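Local structure of hypothetical protein (Staphylococcus aureus subsp. aureus, 1QYI) at residues Lys70-Asn75 with Gln135-Val140; Leu81-Ser86 with Asn145-Ala150; Glu153-Glu158 with Ser162-Phe167. The protein is of unknown function but has the fold of the haloacid dehalogenase-like hydrolases, so it is probably a hydrolase, possibly a phosphatase. All coordinates share one frame; numbering follows the deposited sequence.

All three contacts lie in the helical region inserted between strands 3-6 and 233-237, on one side of the chain's centre, a layout consistent with the cap of a HAD enzyme beside its Rossmann-like core. Contact 1 joins the ends of two helices. Its centre is about 9 Å from that of contact 2, and L74 CG packs on I147 CD1 at 3.3 Å. Contacts 2 and 3 share helix 144-158, with centres about 11 Å apart; F167 meets F82 through its carbonyl O and S86 through its ring. Contacts 1 and 3, with centres about 18 Å apart, meet where F136 sets its ring edge-to-face with that of F154.

Contact 1 (Lys70-Asn75 with Gln135-Val140); sequences KSLGLN and QFLDNV
L72 and V140 bring the two backbones nearest, with their CA atoms 8.0 Å apart, at a place just beyond the ends of two helices. On the first side G73 leaves helix 64-71 with a positive phi of 106° and two bonds back into the last turn, one of them from G73 N to K70 O (3.0 Å), a Schellman motif. On the other, the chain runs from L137 through D138 and N139 into an extended V140.

Between them sits the side chain of L72. Its CG is anti to the carbonyl carbon (chi1 -62°) and CD1 carries the chain on, fully extended, toward the partner. That methyl comes against L137, 4.0 Å from CB and 4.2 Å from CD2, the two leucines crossing obliquely. The same CD1 lies 4.5 Å from V140 CB, while the second branch turns to the backbone, L72 CD2 standing 3.8 Å from V140 O. One leucine therefore fills the angle between L137 and V140, using a different branch for the carbonyl than for the side chains.

Helix 144-158 lies against it: L72 touches I147 and V140 touches A150; L72 also shares a backbone hydrogen bond with G143. L137 in turn leans on K68 and L69. What results is a small apolar join between two helix ends, one of them finished by a Schellman turn, within the helical insert, consistent with the cap of a HAD protein.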
ATOM      1  N   LYS A  70       1.764   8.824   8.693  1.00 38.61           N
ATOM      2  CA  LYS A  70       0.986   9.356   7.580  1.00 37.93           C
ATOM      3  C   LYS A  70       1.073  10.879   7.593  1.00 36.65           C
ATOM      4  O   LYS A  70       1.426  11.497   6.593  1.00 36.26           O
ATOM      5  CB  LYS A  70      -0.476   8.912   7.694  1.00 37.55           C
ATOM      6  CG  LYS A  70      -0.648   7.413   7.770  1.00 38.89           C
ATOM      7  CD  LYS A  70      -0.326   6.734   6.450  1.00 40.34           C
ATOM      8  CE  LYS A  70      -1.577   6.605   5.588  1.00 40.38           C
ATOM      9  NZ  LYS A  70      -2.576   5.683   6.218  1.00 39.42           N
ATOM     10  N   SER A  71       0.765  11.482   8.732  1.00 36.46           N
ATOM     11  CA  SER A  71       0.806  12.935   8.843  1.00 36.78           C
ATOM     12  C   SER A  71       2.192  13.528   8.570  1.00 37.86           C
ATOM     13  O   SER A  71       2.316  14.732   8.352  1.00 37.01           O
ATOM     14  CB  SER A  71       0.339  13.377  10.235  1.00 36.38           C
ATOM     15  OG  SER A  71       1.352  13.204  11.215  1.00 33.02           O
ATOM     16  N   LEU A  72       3.230  12.692   8.586  1.00 37.72           N
ATOM     17  CA  LEU A  72       4.592  13.178   8.345  1.00 37.65           C
ATOM     18  C   LEU A  72       5.065  12.976   6.903  1.00 37.84           C
ATOM     19  O   LEU A  72       6.150  13.428   6.521  1.00 37.25           O
ATOM     20  CB  LEU A  72       5.577  12.513   9.320  1.00 35.34           C
ATOM     21  CG  LEU A  72       5.339  12.802  10.812  1.00 34.85           C
ATOM     22  CD1 LEU A  72       6.402  12.114  11.667  1.00 31.60           C
ATOM     23  CD2 LEU A  72       5.360  14.303  11.046  1.00 32.67           C
ATOM     24  N   GLY A  73       4.246  12.301   6.105  1.00 38.45           N
ATOM     25  CA  GLY A  73       4.596  12.066   4.713  1.00 40.22           C
ATOM     26  C   GLY A  73       5.034  10.649   4.379  1.00 41.48           C
ATOM     27  O   GLY A  73       5.479  10.383   3.259  1.00 42.19           O
ATOM     28  N   LEU A  74       4.917   9.735   5.338  1.00 41.96           N
ATOM     29  CA  LEU A  74       5.309   8.344   5.106  1.00 42.48           C
ATOM     30  C   LEU A  74       4.094   7.473   4.858  1.00 42.92           C
ATOM     31  O   LEU A  74       3.530   6.896   5.792  1.00 43.84           O
ATOM     32  CB  LEU A  74       6.087   7.778   6.294  1.00 41.14           C
ATOM     33  CG  LEU A  74       7.609   7.734   6.202  1.00 39.99           C
ATOM     34  CD1 LEU A  74       8.109   6.711   7.213  1.00 40.20           C
ATOM     35  CD2 LEU A  74       8.054   7.344   4.805  1.00 38.54           C
ATOM     36  N   ASN A  75       3.704   7.370   3.594  1.00 42.28           N
ATOM     37  CA  ASN A  75       2.542   6.581   3.227  1.00 41.15           C
ATOM     38  C   ASN A  75       2.885   5.249   2.568  1.00 39.37           C
ATOM     39  O   ASN A  75       1.990   4.483   2.202  1.00 38.46           O
ATOM     40  CB  ASN A  75       1.630   7.403   2.324  1.00 42.90           C
ATOM     41  CG  ASN A  75       1.195   8.702   2.976  1.00 44.00           C
ATOM     42  OD1 ASN A  75       1.949   9.675   3.005  1.00 43.41           O
ATOM     43  ND2 ASN A  75      -0.016   8.713   3.533  1.00 43.87           N
ATOM     44  N   GLN A 135       7.482   7.791  20.346  1.00 41.82           N
ATOM     45  CA  GLN A 135       8.185   8.798  21.126  1.00 43.21           C
ATOM     46  C   GLN A 135       9.469   9.179  20.390  1.00 44.44           C
ATOM     47  O   GLN A 135      10.321   9.900  20.909  1.00 46.27           O
ATOM     48  CB  GLN A 135       8.509   8.250  22.509  1.00 43.69           C
ATOM     49  CG  GLN A 135       7.278   7.808  23.287  1.00 43.74           C
ATOM     50  CD  GLN A 135       7.637   7.100  24.578  1.00 43.66           C
ATOM     51  OE1 GLN A 135       6.780   6.864  25.426  1.00 43.93           O
ATOM     52  NE2 GLN A 135       8.911   6.750  24.727  1.00 43.61           N
ATOM     53  N   PHE A 136       9.595   8.674  19.171  1.00 44.97           N
ATOM     54  CA  PHE A 136      10.739   8.965  18.330  1.00 44.85           C
ATOM     55  C   PHE A 136      10.343  10.073  17.357  1.00 45.23           C
ATOM     56  O   PHE A 136      11.109  11.002  17.116  1.00 45.31           O
ATOM     57  CB  PHE A 136      11.152   7.707  17.557  1.00 44.42           C
ATOM     58  CG  PHE A 136      11.959   7.994  16.322  1.00 43.79           C
ATOM     59  CD1 PHE A 136      13.260   8.477  16.413  1.00 44.60           C
ATOM     60  CD2 PHE A 136      11.402   7.808  15.059  1.00 43.23           C
ATOM     61  CE1 PHE A 136      13.992   8.772  15.263  1.00 45.17           C
ATOM     62  CE2 PHE A 136      12.123   8.100  13.906  1.00 43.90           C
ATOM     63  CZ  PHE A 136      13.419   8.584  14.007  1.00 44.79           C
ATOM     64  N   LEU A 137       9.135   9.964  16.813  1.00 45.23           N
ATOM     65  CA  LEU A 137       8.613  10.924  15.843  1.00 46.60           C
ATOM     66  C   LEU A 137       8.212  12.260  16.466  1.00 48.54           C
ATOM     67  O   LEU A 137       7.992  13.241  15.756  1.00 47.13           O
ATOM     68  CB  LEU A 137       7.413  10.309  15.113  1.00 43.55           C
ATOM     69  CG  LEU A 137       7.622   8.908  14.525  1.00 39.40           C
ATOM     70  CD1 LEU A 137       6.286   8.321  14.169  1.00 38.00           C
ATOM     71  CD2 LEU A 137       8.543   8.964  13.327  1.00 35.82           C
ATOM     72  N   ASP A 138       8.116  12.283  17.795  1.00 52.18           N
ATOM     73  CA  ASP A 138       7.748  13.477  18.557  1.00 54.68           C
ATOM     74  C   ASP A 138       8.187  14.767  17.888  1.00 56.11           C
ATOM     75  O   ASP A 138       7.369  15.648  17.636  1.00 56.20           O
ATOM     76  CB  ASP A 138       8.346  13.401  19.963  1.00 56.63           C
ATOM     77  CG  ASP A 138       7.485  12.591  20.913  1.00 59.57           C
ATOM     78  OD1 ASP A 138       7.982  12.209  21.999  1.00 60.56           O
ATOM     79  OD2 ASP A 138       6.296  12.361  20.579  1.00 59.94           O
ATOM     80  N   ASN A 139       9.482  14.882  17.614  1.00 56.40           N
ATOM     81  CA  ASN A 139      10.010  16.075  16.960  1.00 57.42           C
ATOM     82  C   ASN A 139      10.751  15.701  15.680  1.00 57.08           C
ATOM     83  O   ASN A 139      11.972  15.563  15.672  1.00 57.97           O
ATOM     84  CB  ASN A 139      10.936  16.839  17.918  1.00 57.98           C
ATOM     85  CG  ASN A 139      12.063  15.976  18.460  1.00 60.24           C
ATOM     86  OD1 ASN A 139      12.137  14.778  18.171  1.00 60.82           O
ATOM     87  ND2 ASN A 139      12.945  16.578  19.253  1.00 59.09           N
ATOM     88  N   VAL A 140       9.991  15.521  14.602  1.00 55.70           N
ATOM     89  CA  VAL A 140      10.554  15.166  13.302  1.00 53.77           C
ATOM     90  C   VAL A 140       9.840  15.977  12.216  1.00 53.22           C
ATOM     91  O   VAL A 140       8.606  15.997  12.157  1.00 53.35           O
ATOM     92  CB  VAL A 140      10.389  13.647  13.018  1.00 53.11           C
ATOM     93  CG1 VAL A 140      11.053  13.274  11.700  1.00 53.13           C
ATOM     94  CG2 VAL A 140      10.994  12.839  14.154  1.00 52.52           C
TER

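Contact 2 (Leu81-Ser86 with Asn145-Ala150); sequences LFIVFS and NNIYAA
Two helices of the all-helical insert, 77-93 and 144-158, run side by side here, and I83 and Y148 are the residues whose CA atoms lie nearest across them. The local axes point almost the same way, 16° apart, but come no nearer than 11.4 Å, so large side chains have to bridge the distance between the axes.

I83 does most of this from its side. Its CD1 stands over one face of the Y148 ring, 3.9 Å from the centroid and offset toward the rim near CZ, a CH-pi contact. The other reach of I83 is through CG1, which meets I147 CG2 at 4.0 Å with the two isoleucines set nearly at a right angle.

F82 approaches Y148 differently. A chi1 of 175° carries its ring away from the backbone N, out to the rim of Y148. The ring planes are nearly parallel (10°) but stepped, and the rings meet rim to rim, neither over the face of the other, with centroids separated by 5.9 Å; F82 CE2 and Y148 CE2 are 3.6 Å apart, and Y148 OH lies 3.5 Å from F82 CD2. S86 OG sits over the centre of one face of the F82 ring while bonding to F82 O at 3.1 Å from above the carbonyl plane. That oxygen also takes S86 N.

W174 meets F82 edge-to-face, and Y148 OH makes a weak bond to D79, itself on helix 77-93. It is a near-parallel pairing of two helices in the buried interior of the helical insert, consistent with a HAD cap.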
ATOM      1  N   LEU A  81       7.084   0.198   7.990  1.00 26.50           N
ATOM      2  CA  LEU A  81       7.510  -0.963   8.748  1.00 26.92           C
ATOM      3  C   LEU A  81       9.019  -0.915   8.985  1.00 26.93           C
ATOM      4  O   LEU A  81       9.505  -1.383  10.011  1.00 27.59           O
ATOM      5  CB  LEU A  81       7.120  -2.244   8.013  1.00 25.93           C
ATOM      6  CG  LEU A  81       7.769  -2.541   6.662  1.00 25.76           C
ATOM      7  CD1 LEU A  81       9.142  -3.178   6.872  1.00 25.40           C
ATOM      8  CD2 LEU A  81       6.875  -3.509   5.878  1.00 24.25           C
ATOM      9  N   PHE A  82       9.762  -0.347   8.041  1.00 26.39           N
ATOM     10  CA  PHE A  82      11.208  -0.248   8.198  1.00 25.86           C
ATOM     11  C   PHE A  82      11.581   0.670   9.361  1.00 24.97           C
ATOM     12  O   PHE A  82      12.374   0.285  10.213  1.00 24.45           O
ATOM     13  CB  PHE A  82      11.859   0.282   6.915  1.00 26.58           C
ATOM     14  CG  PHE A  82      13.347   0.527   7.038  1.00 25.96           C
ATOM     15  CD1 PHE A  82      14.244  -0.540   7.074  1.00 24.70           C
ATOM     16  CD2 PHE A  82      13.849   1.829   7.097  1.00 25.46           C
ATOM     17  CE1 PHE A  82      15.614  -0.319   7.158  1.00 24.91           C
ATOM     18  CE2 PHE A  82      15.222   2.064   7.183  1.00 25.90           C
ATOM     19  CZ  PHE A  82      16.109   0.984   7.211  1.00 24.93           C
ATOM     20  N   ILE A  83      11.026   1.884   9.382  1.00 24.27           N
ATOM     21  CA  ILE A  83      11.324   2.850  10.441  1.00 23.61           C
ATOM     22  C   ILE A  83      10.928   2.316  11.817  1.00 22.82           C
ATOM     23  O   ILE A  83      11.680   2.440  12.785  1.00 24.21           O
ATOM     24  CB  ILE A  83      10.620   4.239  10.183  1.00 24.22           C
ATOM     25  CG1 ILE A  83      11.645   5.291   9.728  1.00 24.76           C
ATOM     26  CG2 ILE A  83      10.000   4.784  11.463  1.00 23.22           C
ATOM     27  CD1 ILE A  83      12.277   5.052   8.370  1.00 22.86           C
ATOM     28  N   VAL A  84       9.750   1.714  11.898  1.00 21.98           N
ATOM     29  CA  VAL A  84       9.255   1.153  13.152  1.00 22.56           C
ATOM     30  C   VAL A  84      10.175   0.034  13.651  1.00 22.63           C
ATOM     31  O   VAL A  84      10.433  -0.087  14.846  1.00 22.88           O
ATOM     32  CB  VAL A  84       7.814   0.604  12.969  1.00 21.78           C
ATOM     33  CG1 VAL A  84       7.416  -0.259  14.158  1.00 20.77           C
ATOM     34  CG2 VAL A  84       6.845   1.776  12.816  1.00 18.06           C
ATOM     35  N   PHE A  85      10.682  -0.781  12.734  1.00 21.85           N
ATOM     36  CA  PHE A  85      11.550  -1.871  13.126  1.00 19.66           C
ATOM     37  C   PHE A  85      12.951  -1.392  13.487  1.00 19.50           C
ATOM     38  O   PHE A  85      13.648  -2.036  14.280  1.00 20.24           O
ATOM     39  CB  PHE A  85      11.631  -2.906  12.011  1.00 17.97           C
ATOM     40  CG  PHE A  85      12.635  -3.977  12.279  1.00 17.20           C
ATOM     41  CD1 PHE A  85      12.364  -4.989  13.191  1.00 13.06           C
ATOM     42  CD2 PHE A  85      13.887  -3.942  11.653  1.00 17.24           C
ATOM     43  CE1 PHE A  85      13.325  -5.952  13.482  1.00 17.87           C
ATOM     44  CE2 PHE A  85      14.858  -4.900  11.936  1.00 16.75           C
ATOM     45  CZ  PHE A  85      14.581  -5.912  12.853  1.00 16.21           C
ATOM     46  N   SER A  86      13.374  -0.276  12.903  1.00 19.26           N
ATOM     47  CA  SER A  86      14.705   0.269  13.193  1.00 21.50           C
ATOM     48  C   SER A  86      14.770   0.843  14.613  1.00 22.76           C
ATOM     49  O   SER A  86      15.775   0.693  15.312  1.00 24.35           O
ATOM     50  CB  SER A  86      15.072   1.363  12.180  1.00 19.97           C
ATOM     51  OG  SER A  86      15.324   0.821  10.903  1.00 17.50           O
ATOM     52  N   ASN A 145      12.292  12.085   3.226  1.00 37.90           N
ATOM     53  CA  ASN A 145      13.730  12.329   3.293  1.00 38.16           C
ATOM     54  C   ASN A 145      14.162  12.758   4.701  1.00 39.06           C
ATOM     55  O   ASN A 145      15.167  12.278   5.236  1.00 38.61           O
ATOM     56  CB  ASN A 145      14.127  13.407   2.275  1.00 37.96           C
ATOM     57  CG  ASN A 145      13.327  14.694   2.431  1.00 38.83           C
ATOM     58  OD1 ASN A 145      13.683  15.730   1.860  1.00 40.94           O
ATOM     59  ND2 ASN A 145      12.244  14.636   3.194  1.00 36.81           N
ATOM     60  N   ASN A 146      13.377  13.660   5.294  1.00 39.75           N
ATOM     61  CA  ASN A 146      13.623  14.194   6.637  1.00 38.68           C
ATOM     62  C   ASN A 146      13.460  13.119   7.706  1.00 37.36           C
ATOM     63  O   ASN A 146      14.194  13.096   8.692  1.00 36.51           O
ATOM     64  CB  ASN A 146      12.649  15.345   6.929  1.00 40.12           C
ATOM     65  CG  ASN A 146      12.684  16.422   5.865  1.00 41.70           C
ATOM     66  OD1 ASN A 146      13.723  17.041   5.638  1.00 43.41           O
ATOM     67  ND2 ASN A 146      11.548  16.654   5.206  1.00 41.98           N
ATOM     68  N   ILE A 147      12.481  12.242   7.513  1.00 37.13           N
ATOM     69  CA  ILE A 147      12.230  11.164   8.463  1.00 36.80           C
ATOM     70  C   ILE A 147      13.426  10.223   8.498  1.00 36.83           C
ATOM     71  O   ILE A 147      13.849   9.789   9.567  1.00 38.17           O
ATOM     72  CB  ILE A 147      10.973  10.359   8.077  1.00 36.75           C
ATOM     73  CG1 ILE A 147       9.737  11.264   8.154  1.00 33.98           C
ATOM     74  CG2 ILE A 147      10.831   9.138   8.989  1.00 35.42           C
ATOM     75  CD1 ILE A 147       8.484  10.651   7.587  1.00 34.13           C
ATOM     76  N   TYR A 148      13.968   9.907   7.326  1.00 36.54           N
ATOM     77  CA  TYR A 148      15.127   9.025   7.242  1.00 35.97           C
ATOM     78  C   TYR A 148      16.362   9.655   7.875  1.00 36.62           C
ATOM     79  O   TYR A 148      17.217   8.958   8.418  1.00 35.39           O
ATOM     80  CB  TYR A 148      15.408   8.642   5.780  1.00 34.45           C
ATOM     81  CG  TYR A 148      14.681   7.391   5.353  1.00 33.92           C
ATOM     82  CD1 TYR A 148      13.315   7.412   5.068  1.00 31.89           C
ATOM     83  CD2 TYR A 148      15.338   6.157   5.339  1.00 33.42           C
ATOM     84  CE1 TYR A 148      12.617   6.231   4.789  1.00 32.76           C
ATOM     85  CE2 TYR A 148      14.651   4.977   5.064  1.00 34.42           C
ATOM     86  CZ  TYR A 148      13.293   5.017   4.795  1.00 32.91           C
ATOM     87  OH  TYR A 148      12.615   3.837   4.575  1.00 30.20           O
ATOM     88  N   ALA A 149      16.447  10.979   7.804  1.00 38.34           N
ATOM     89  CA  ALA A 149      17.572  11.703   8.380  1.00 39.65           C
ATOM     90  C   ALA A 149      17.508  11.634   9.908  1.00 40.17           C
ATOM     91  O   ALA A 149      18.530  11.452  10.569  1.00 41.05           O
ATOM     92  CB  ALA A 149      17.557  13.162   7.913  1.00 40.02           C
ATOM     93  N   ALA A 150      16.308  11.776  10.466  1.00 40.42           N
ATOM     94  CA  ALA A 150      16.125  11.716  11.913  1.00 40.69           C
ATOM     95  C   ALA A 150      16.499  10.323  12.406  1.00 41.71           C
ATOM     96  O   ALA A 150      17.181  10.170  13.422  1.00 42.11           O
ATOM     97  CB  ALA A 150      14.677  12.025  12.272  1.00 39.81           C
TER

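Contact 3 (Glu153-Glu158 with Ser162-Phe167); sequences EFATTE and SDATLF
The F167 ring is the flat group that meets the helix: A155 CB comes obliquely to its CD2-CE2 side, 3.3 Å from CE2 and 3.5 Å from CD2. The other ring, F154, has E158 CG over the centre of one face, one helical turn on.

Beside the F167 contact, T156, the main contributor from the helix, meets A164 methyl to methyl, T156 CG2 being 3.4 Å from A164 CB, with S162 O 4.0 Å from the same CG2. The threonine is divided between two tasks: CG2, anti to the carbonyl carbon, faces the loop, while OG1 turns back into the helix and bonds to E153 O at 2.9 Å. That carbonyl also receives T157 N, and both donors reach it from the same face of its plane.

On the loop side, D163 OD2 takes T165 OG1 at 2.6 Å and T165 N at a longer 3.3 Å, both from above the same face of the carboxylate, an Asx turn that accompanies the positive phi of A164 (70°). F167 then packs on L89 and I90 of helix 77-93, and K94 forms a salt bridge with E158. Helix 144-158 is thus covered near its C-terminal end by its own returning loop, which contains the Asx turn.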
ATOM      1  N   GLU A 153      20.339  10.018  12.481  1.00 49.32           N
ATOM      2  CA  GLU A 153      20.938  10.813  13.543  1.00 49.69           C
ATOM      3  C   GLU A 153      20.696  10.128  14.877  1.00 48.30           C
ATOM      4  O   GLU A 153      21.559  10.115  15.750  1.00 49.23           O
ATOM      5  CB  GLU A 153      20.315  12.218  13.543  1.00 51.84           C
ATOM      6  CG  GLU A 153      20.371  12.975  14.875  1.00 56.26           C
ATOM      7  CD  GLU A 153      21.650  13.764  15.082  1.00 59.48           C
ATOM      8  OE1 GLU A 153      22.737  13.144  15.157  1.00 59.33           O
ATOM      9  OE2 GLU A 153      21.564  15.015  15.161  1.00 62.32           O
ATOM     10  N   PHE A 154      19.508   9.557  15.025  1.00 47.57           N
ATOM     11  CA  PHE A 154      19.126   8.861  16.246  1.00 46.47           C
ATOM     12  C   PHE A 154      20.030   7.660  16.480  1.00 46.89           C
ATOM     13  O   PHE A 154      20.474   7.414  17.602  1.00 46.95           O
ATOM     14  CB  PHE A 154      17.680   8.392  16.130  1.00 46.35           C
ATOM     15  CG  PHE A 154      17.130   7.792  17.384  1.00 45.26           C
ATOM     16  CD1 PHE A 154      16.831   8.594  18.479  1.00 45.35           C
ATOM     17  CD2 PHE A 154      16.895   6.424  17.467  1.00 45.37           C
ATOM     18  CE1 PHE A 154      16.300   8.043  19.639  1.00 44.50           C
ATOM     19  CE2 PHE A 154      16.365   5.863  18.623  1.00 44.98           C
ATOM     20  CZ  PHE A 154      16.068   6.674  19.711  1.00 45.33           C
ATOM     21  N   ALA A 155      20.290   6.905  15.418  1.00 47.33           N
ATOM     22  CA  ALA A 155      21.138   5.729  15.514  1.00 47.47           C
ATOM     23  C   ALA A 155      22.577   6.091  15.880  1.00 47.74           C
ATOM     24  O   ALA A 155      23.195   5.406  16.693  1.00 47.56           O
ATOM     25  CB  ALA A 155      21.100   4.960  14.202  1.00 48.35           C
ATOM     26  N   THR A 156      23.108   7.167  15.295  1.00 47.77           N
ATOM     27  CA  THR A 156      24.486   7.584  15.590  1.00 47.76           C
ATOM     28  C   THR A 156      24.649   8.071  17.029  1.00 47.81           C
ATOM     29  O   THR A 156      25.606   7.694  17.709  1.00 47.14           O
ATOM     30  CB  THR A 156      24.981   8.718  14.649  1.00 47.10           C
ATOM     31  OG1 THR A 156      24.295   9.932  14.964  1.00 46.04           O
ATOM     32  CG2 THR A 156      24.749   8.357  13.191  1.00 46.13           C
ATOM     33  N   THR A 157      23.715   8.903  17.491  1.00 48.05           N
ATOM     34  CA  THR A 157      23.776   9.431  18.855  1.00 48.88           C
ATOM     35  C   THR A 157      23.493   8.346  19.906  1.00 49.30           C
ATOM     36  O   THR A 157      24.140   8.302  20.955  1.00 51.20           O
ATOM     37  CB  THR A 157      22.787  10.616  19.065  1.00 47.95           C
ATOM     38  OG1 THR A 157      21.446  10.178  18.823  1.00 48.68           O
ATOM     39  CG2 THR A 157      23.115  11.771  18.118  1.00 47.19           C
ATOM     40  N   GLU A 158      22.536   7.468  19.623  1.00 48.36           N
ATOM     41  CA  GLU A 158      22.191   6.392  20.545  1.00 46.87           C
ATOM     42  C   GLU A 158      23.249   5.291  20.588  1.00 46.44           C
ATOM     43  O   GLU A 158      23.655   4.844  21.658  1.00 46.54           O
ATOM     44  CB  GLU A 158      20.840   5.790  20.165  1.00 46.71           C
ATOM     45  CG  GLU A 158      19.677   6.714  20.431  1.00 45.83           C
ATOM     46  CD  GLU A 158      19.588   7.102  21.888  1.00 45.88           C
ATOM     47  OE1 GLU A 158      19.548   6.183  22.732  1.00 46.38           O
ATOM     48  OE2 GLU A 158      19.560   8.315  22.188  1.00 44.71           O
ATOM     49  N   SER A 162      29.201   6.694  14.022  1.00 51.41           N
ATOM     50  CA  SER A 162      29.119   7.769  13.035  1.00 50.98           C
ATOM     51  C   SER A 162      28.573   7.346  11.676  1.00 50.57           C
ATOM     52  O   SER A 162      28.054   8.173  10.923  1.00 50.48           O
ATOM     53  CB  SER A 162      30.500   8.409  12.853  1.00 50.36           C
ATOM     54  OG  SER A 162      31.471   7.439  12.513  1.00 48.35           O
ATOM     55  N   ASP A 163      28.692   6.059  11.367  1.00 49.89           N
ATOM     56  CA  ASP A 163      28.209   5.527  10.095  1.00 49.58           C
ATOM     57  C   ASP A 163      26.669   5.562  10.061  1.00 48.31           C
ATOM     58  O   ASP A 163      26.078   6.571   9.664  1.00 49.33           O
ATOM     59  CB  ASP A 163      28.745   4.099   9.892  1.00 50.29           C
ATOM     60  CG  ASP A 163      28.798   3.690   8.424  1.00 50.11           C
ATOM     61  OD1 ASP A 163      29.632   2.820   8.076  1.00 50.46           O
ATOM     62  OD2 ASP A 163      28.006   4.233   7.622  1.00 48.37           O
ATOM     63  N   ALA A 164      26.020   4.487  10.494  1.00 45.31           N
ATOM     64  CA  ALA A 164      24.558   4.426  10.496  1.00 43.46           C
ATOM     65  C   ALA A 164      23.956   4.340   9.087  1.00 41.58           C
ATOM     66  O   ALA A 164      22.773   4.638   8.901  1.00 40.60           O
ATOM     67  CB  ALA A 164      23.981   5.635  11.243  1.00 41.97           C
ATOM     68  N   THR A 165      24.762   3.934   8.103  1.00 39.66           N
ATOM     69  CA  THR A 165      24.284   3.815   6.722  1.00 37.32           C
ATOM     70  C   THR A 165      23.524   2.517   6.524  1.00 35.39           C
ATOM     71  O   THR A 165      22.963   2.277   5.463  1.00 35.92           O
ATOM     72  CB  THR A 165      25.444   3.849   5.686  1.00 37.64           C
ATOM     73  OG1 THR A 165      26.437   2.871   6.029  1.00 33.68           O
ATOM     74  CG2 THR A 165      26.076   5.234   5.638  1.00 39.04           C
ATOM     75  N   LEU A 166      23.520   1.685   7.558  1.00 34.14           N
ATOM     76  CA  LEU A 166      22.826   0.408   7.524  1.00 31.96           C
ATOM     77  C   LEU A 166      21.325   0.684   7.533  1.00 30.09           C
ATOM     78  O   LEU A 166      20.538  -0.112   7.028  1.00 28.58           O
ATOM     79  CB  LEU A 166      23.200  -0.408   8.758  1.00 33.98           C
ATOM     80  CG  LEU A 166      22.836  -1.889   8.738  1.00 36.34           C
ATOM     81  CD1 LEU A 166      23.818  -2.628   7.826  1.00 39.27           C
ATOM     82  CD2 LEU A 166      22.901  -2.461  10.144  1.00 36.25           C
ATOM     83  N   PHE A 167      20.948   1.823   8.112  1.00 28.26           N
ATOM     84  CA  PHE A 167      19.556   2.250   8.213  1.00 27.53           C
ATOM     85  C   PHE A 167      19.119   3.117   7.033  1.00 26.97           C
ATOM     86  O   PHE A 167      18.027   3.689   7.040  1.00 26.11           O
ATOM     87  CB  PHE A 167      19.340   3.041   9.510  1.00 27.83           C
ATOM     88  CG  PHE A 167      19.615   2.259  10.760  1.00 28.70           C
ATOM     89  CD1 PHE A 167      18.904   1.093  11.035  1.00 29.14           C
ATOM     90  CD2 PHE A 167      20.602   2.675  11.652  1.00 29.35           C
ATOM     91  CE1 PHE A 167      19.174   0.344  12.177  1.00 28.41           C
ATOM     92  CE2 PHE A 167      20.885   1.935  12.798  1.00 29.94           C
ATOM     93  CZ  PHE A 167      20.170   0.765  13.059  1.00 30.28           C
TER